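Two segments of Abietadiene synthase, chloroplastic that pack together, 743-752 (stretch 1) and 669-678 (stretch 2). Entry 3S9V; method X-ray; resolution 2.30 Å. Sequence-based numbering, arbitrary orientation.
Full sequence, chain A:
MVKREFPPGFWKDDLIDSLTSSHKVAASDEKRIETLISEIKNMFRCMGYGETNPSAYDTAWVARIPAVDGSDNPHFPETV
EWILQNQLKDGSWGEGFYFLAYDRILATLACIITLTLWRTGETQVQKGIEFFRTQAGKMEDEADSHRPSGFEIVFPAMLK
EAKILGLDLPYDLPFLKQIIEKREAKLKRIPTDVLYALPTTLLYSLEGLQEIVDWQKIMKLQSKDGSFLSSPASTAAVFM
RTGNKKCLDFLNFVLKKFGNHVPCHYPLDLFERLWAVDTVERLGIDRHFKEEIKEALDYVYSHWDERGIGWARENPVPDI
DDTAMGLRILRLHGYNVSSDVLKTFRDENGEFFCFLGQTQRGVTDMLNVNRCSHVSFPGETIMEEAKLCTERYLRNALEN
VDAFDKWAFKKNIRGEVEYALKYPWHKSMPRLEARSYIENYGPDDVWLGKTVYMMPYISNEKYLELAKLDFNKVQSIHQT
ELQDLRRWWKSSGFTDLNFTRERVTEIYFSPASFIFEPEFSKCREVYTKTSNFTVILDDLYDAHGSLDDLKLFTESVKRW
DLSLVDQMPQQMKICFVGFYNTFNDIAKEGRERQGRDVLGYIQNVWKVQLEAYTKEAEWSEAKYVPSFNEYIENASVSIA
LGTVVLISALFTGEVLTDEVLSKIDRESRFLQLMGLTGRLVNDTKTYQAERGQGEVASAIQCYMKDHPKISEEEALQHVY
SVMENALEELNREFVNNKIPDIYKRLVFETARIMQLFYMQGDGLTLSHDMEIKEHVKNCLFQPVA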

# COMPACT_ATOMS: atom_id res chain seq x y z
N TYR A 743 18.57 -9.38 -4.78
CA TYR A 743 19.67 -8.81 -4.00
C TYR A 743 19.25 -7.48 -3.35
O TYR A 743 19.70 -7.16 -2.25
CB TYR A 743 20.91 -8.64 -4.87
CG TYR A 743 21.37 -9.94 -5.50
CD1 TYR A 743 21.14 -10.20 -6.85
CD2 TYR A 743 22.00 -10.93 -4.74
CE1 TYR A 743 21.51 -11.41 -7.43
CE2 TYR A 743 22.37 -12.16 -5.32
CZ TYR A 743 22.13 -12.39 -6.66
OH TYR A 743 22.49 -13.58 -7.25
N LYS A 744 18.39 -6.73 -4.03
CA LYS A 744 17.89 -5.47 -3.49
C LYS A 744 16.99 -5.75 -2.29
O LYS A 744 16.96 -4.97 -1.33
CB LYS A 744 17.13 -4.68 -4.56
CG LYS A 744 18.04 -4.21 -5.68
CD LYS A 744 17.53 -2.99 -6.39
CE LYS A 744 16.34 -3.29 -7.27
NZ LYS A 744 15.90 -2.04 -7.96
N ARG A 745 16.26 -6.86 -2.34
CA ARG A 745 15.38 -7.24 -1.23
C ARG A 745 16.23 -7.68 -0.03
O ARG A 745 15.93 -7.33 1.11
CB ARG A 745 14.44 -8.38 -1.66
CG ARG A 745 13.40 -7.97 -2.70
CD ARG A 745 12.66 -9.18 -3.28
NE ARG A 745 11.97 -9.96 -2.26
CZ ARG A 745 11.45 -11.16 -2.46
NH1 ARG A 745 11.53 -11.75 -3.65
NH2 ARG A 745 10.84 -11.79 -1.46
N LEU A 746 17.29 -8.43 -0.30
CA LEU A 746 18.17 -8.89 0.78
C LEU A 746 18.79 -7.71 1.51
O LEU A 746 18.91 -7.72 2.72
CB LEU A 746 19.28 -9.78 0.23
CG LEU A 746 18.92 -11.24 -0.02
CD1 LEU A 746 20.08 -11.94 -0.70
CD2 LEU A 746 18.58 -11.91 1.31
N VAL A 747 19.17 -6.69 0.76
CA VAL A 747 19.78 -5.52 1.37
C VAL A 747 18.76 -4.63 2.07
O VAL A 747 18.92 -4.31 3.25
CB VAL A 747 20.54 -4.68 0.32
CG1 VAL A 747 21.10 -3.41 0.98
CG2 VAL A 747 21.67 -5.49 -0.26
N PHE A 748 17.70 -4.25 1.35
CA PHE A 748 16.67 -3.36 1.88
C PHE A 748 15.80 -3.95 2.99
O PHE A 748 15.44 -3.27 3.95
CB PHE A 748 15.79 -2.88 0.72
CG PHE A 748 14.90 -1.73 1.08
CD1 PHE A 748 15.42 -0.46 1.29
CD2 PHE A 748 13.53 -1.91 1.22
CE1 PHE A 748 14.60 0.60 1.63
CE2 PHE A 748 12.70 -0.85 1.57
CZ PHE A 748 13.24 0.40 1.77
N GLU A 749 15.44 -5.22 2.85
CA GLU A 749 14.60 -5.88 3.85
C GLU A 749 15.36 -6.12 5.14
O GLU A 749 14.78 -6.09 6.23
CB GLU A 749 14.09 -7.22 3.31
CG GLU A 749 13.17 -7.10 2.10
CD GLU A 749 11.96 -6.24 2.36
OE1 GLU A 749 11.38 -6.33 3.47
OE2 GLU A 749 11.57 -5.47 1.46
N THR A 750 16.66 -6.36 5.03
CA THR A 750 17.46 -6.58 6.22
C THR A 750 17.45 -5.28 7.04
O THR A 750 17.35 -5.32 8.26
CB THR A 750 18.91 -7.02 5.87
OG1 THR A 750 18.89 -8.35 5.33
CG2 THR A 750 19.79 -7.01 7.09
N ALA A 751 17.54 -4.12 6.37
CA ALA A 751 17.49 -2.84 7.09
C ALA A 751 16.12 -2.69 7.75
O ALA A 751 16.01 -2.25 8.90
CB ALA A 751 17.76 -1.66 6.12
N ARG A 752 15.06 -3.06 7.03
CA ARG A 752 13.70 -2.95 7.56
C ARG A 752 13.50 -3.79 8.81
O ARG A 752 12.90 -3.34 9.79
CB ARG A 752 12.68 -3.37 6.51
CG ARG A 752 12.75 -2.55 5.24
CD ARG A 752 11.83 -3.11 4.18
NE ARG A 752 10.53 -2.48 4.19
CZ ARG A 752 9.56 -2.75 3.32
NH1 ARG A 752 9.77 -3.65 2.37
NH2 ARG A 752 8.41 -2.10 3.38
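Stretch 2 669-678: RFLQLMGLTG

Stretch 2 lies along stretch 1 as a nearly parallel helix, in a small and largely apolar contact centred on Val747, with one water joining polar atoms of the two helices near its C-terminal end. Residues 669-678 are helical throughout, as are residues 743-752, and the two N-to-C directions differ by only 11°. The axes approach to 9.0 Å, and the pairing summed over both sides buries 391 Å². So shallow an angle lets successive turns meet in step: Val747 CA lies 6.5 Å from Leu671 CA, and one turn later Ala751 CA comes within 5.2 Å of Met674 CA. Ala751 suits the tighter place, since its lone methyl takes up little room between the backbones.

Val747 points toward stretch 2, and its compact branched side chain fills the space between the helices. CG1 sits over one face of the Phe670 ring, 3.5 Å from the ring centroid and 8° off the normal, a CH-pi contact in which a methyl meets the pi cloud almost head-on; its closest ring atom is Phe670 CZ, 3.6 Å away. The same CG1 lies 3.9 Å from Met674 CB, while Val747 CG2 reaches Leu671 CD1 at 4.2 Å. The CA-to-CB bond of Phe670 points sideways, but with chi1 in the t well the end of its side chain comes nearer to stretch 1. There the broad, flat ring also meets Lys744 at its edge, with Lys744 CA 4.0 Å from Phe670 CE2. The aliphatic part of Lys744 can border an aromatic ring while its amino end leads away, to a partner elsewhere in the structure.

Met674 points toward stretch 1 and fills the next turn. Its long, unbranched side chain runs past Ala751, with CG 4.1 Å from Ala751 CB, and carries SD to 3.4 Å from Val747 O and 4.0 Å from Thr750 CG2. Thr750 can offer its methyl here because its hydroxyl is turned to its own helix, where OG1 donates to Leu746 O at 2.7 Å.

No direct hydrogen bond crosses between the helices. Instead, beside the contact of Thr677 OG1 with Ala751 CB at 3.7 Å, a water donates to Ala751 O at 2.9 Å and is hydrogen-bonded to Thr677 OG1 at 3.0 Å. A threonine fits this position well: its short side chain packs against the small alanine, and its hydroxyl gives the bridging water a polar partner.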

# COMPACT_ATOMS: atom_id res chain seq x y z
N ARG A 669 27.69 1.87 -1.66
CA ARG A 669 26.94 2.80 -0.82
C ARG A 669 25.69 2.11 -0.30
O ARG A 669 25.26 2.33 0.83
CB ARG A 669 26.56 4.03 -1.65
CG ARG A 669 25.70 5.05 -0.92
CD ARG A 669 26.45 5.73 0.22
NE ARG A 669 25.67 6.80 0.83
CZ ARG A 669 25.99 7.42 1.96
NH1 ARG A 669 27.08 7.08 2.62
NH2 ARG A 669 25.21 8.38 2.45
N PHE A 670 25.12 1.25 -1.14
CA PHE A 670 23.89 0.51 -0.81
C PHE A 670 24.04 -0.30 0.47
O PHE A 670 23.29 -0.11 1.43
CB PHE A 670 23.53 -0.39 -2.00
CG PHE A 670 22.13 -0.95 -1.95
CD1 PHE A 670 21.13 -0.31 -1.24
CD2 PHE A 670 21.81 -2.11 -2.66
CE1 PHE A 670 19.82 -0.81 -1.22
CE2 PHE A 670 20.51 -2.62 -2.65
CZ PHE A 670 19.52 -1.96 -1.93
N LEU A 671 25.02 -1.20 0.51
CA LEU A 671 25.25 -2.03 1.68
C LEU A 671 25.68 -1.18 2.89
O LEU A 671 25.32 -1.49 4.03
CB LEU A 671 26.32 -3.08 1.40
CG LEU A 671 26.36 -4.27 2.36
CD1 LEU A 671 25.28 -5.28 1.95
CD2 LEU A 671 27.73 -4.93 2.33
N GLN A 672 26.45 -0.13 2.64
CA GLN A 672 26.91 0.74 3.71
C GLN A 672 25.75 1.43 4.42
O GLN A 672 25.73 1.52 5.65
CB GLN A 672 27.89 1.79 3.16
CG GLN A 672 29.16 1.16 2.57
CD GLN A 672 30.09 2.17 1.91
OE1 GLN A 672 29.65 3.21 1.42
NE2 GLN A 672 31.38 1.85 1.87
N LEU A 673 24.78 1.90 3.65
CA LEU A 673 23.61 2.56 4.21
C LEU A 673 22.77 1.60 5.05
O LEU A 673 22.21 1.99 6.08
CB LEU A 673 22.76 3.16 3.10
CG LEU A 673 23.23 4.51 2.54
CD1 LEU A 673 22.44 4.84 1.29
CD2 LEU A 673 23.03 5.59 3.59
N MET A 674 22.68 0.36 4.60
CA MET A 674 21.92 -0.67 5.30
C MET A 674 22.54 -0.83 6.67
O MET A 674 21.85 -0.81 7.69
CB MET A 674 21.98 -2.00 4.53
CG MET A 674 21.42 -3.19 5.29
SD MET A 674 21.95 -4.80 4.61
CE MET A 674 23.65 -4.77 5.13
N GLY A 675 23.86 -1.01 6.68
CA GLY A 675 24.57 -1.17 7.93
C GLY A 675 24.43 0.06 8.81
O GLY A 675 24.23 -0.06 10.02
N LEU A 676 24.53 1.24 8.21
CA LEU A 676 24.41 2.48 8.98
C LEU A 676 23.05 2.59 9.65
O LEU A 676 22.97 2.80 10.86
CB LEU A 676 24.65 3.71 8.08
CG LEU A 676 24.50 5.09 8.74
CD1 LEU A 676 25.47 5.19 9.90
CD2 LEU A 676 24.76 6.21 7.71
N THR A 677 21.97 2.44 8.88
CA THR A 677 20.64 2.54 9.48
C THR A 677 20.39 1.48 10.56
O THR A 677 19.74 1.77 11.57
CB THR A 677 19.50 2.44 8.42
OG1 THR A 677 19.54 1.15 7.79
CG2 THR A 677 19.64 3.54 7.38
N GLY A 678 20.90 0.28 10.35
CA GLY A 678 20.71 -0.78 11.33
C GLY A 678 21.40 -0.41 12.62
O GLY A 678 20.83 -0.53 13.71
O HOH W 1 17.78 -0.13 9.79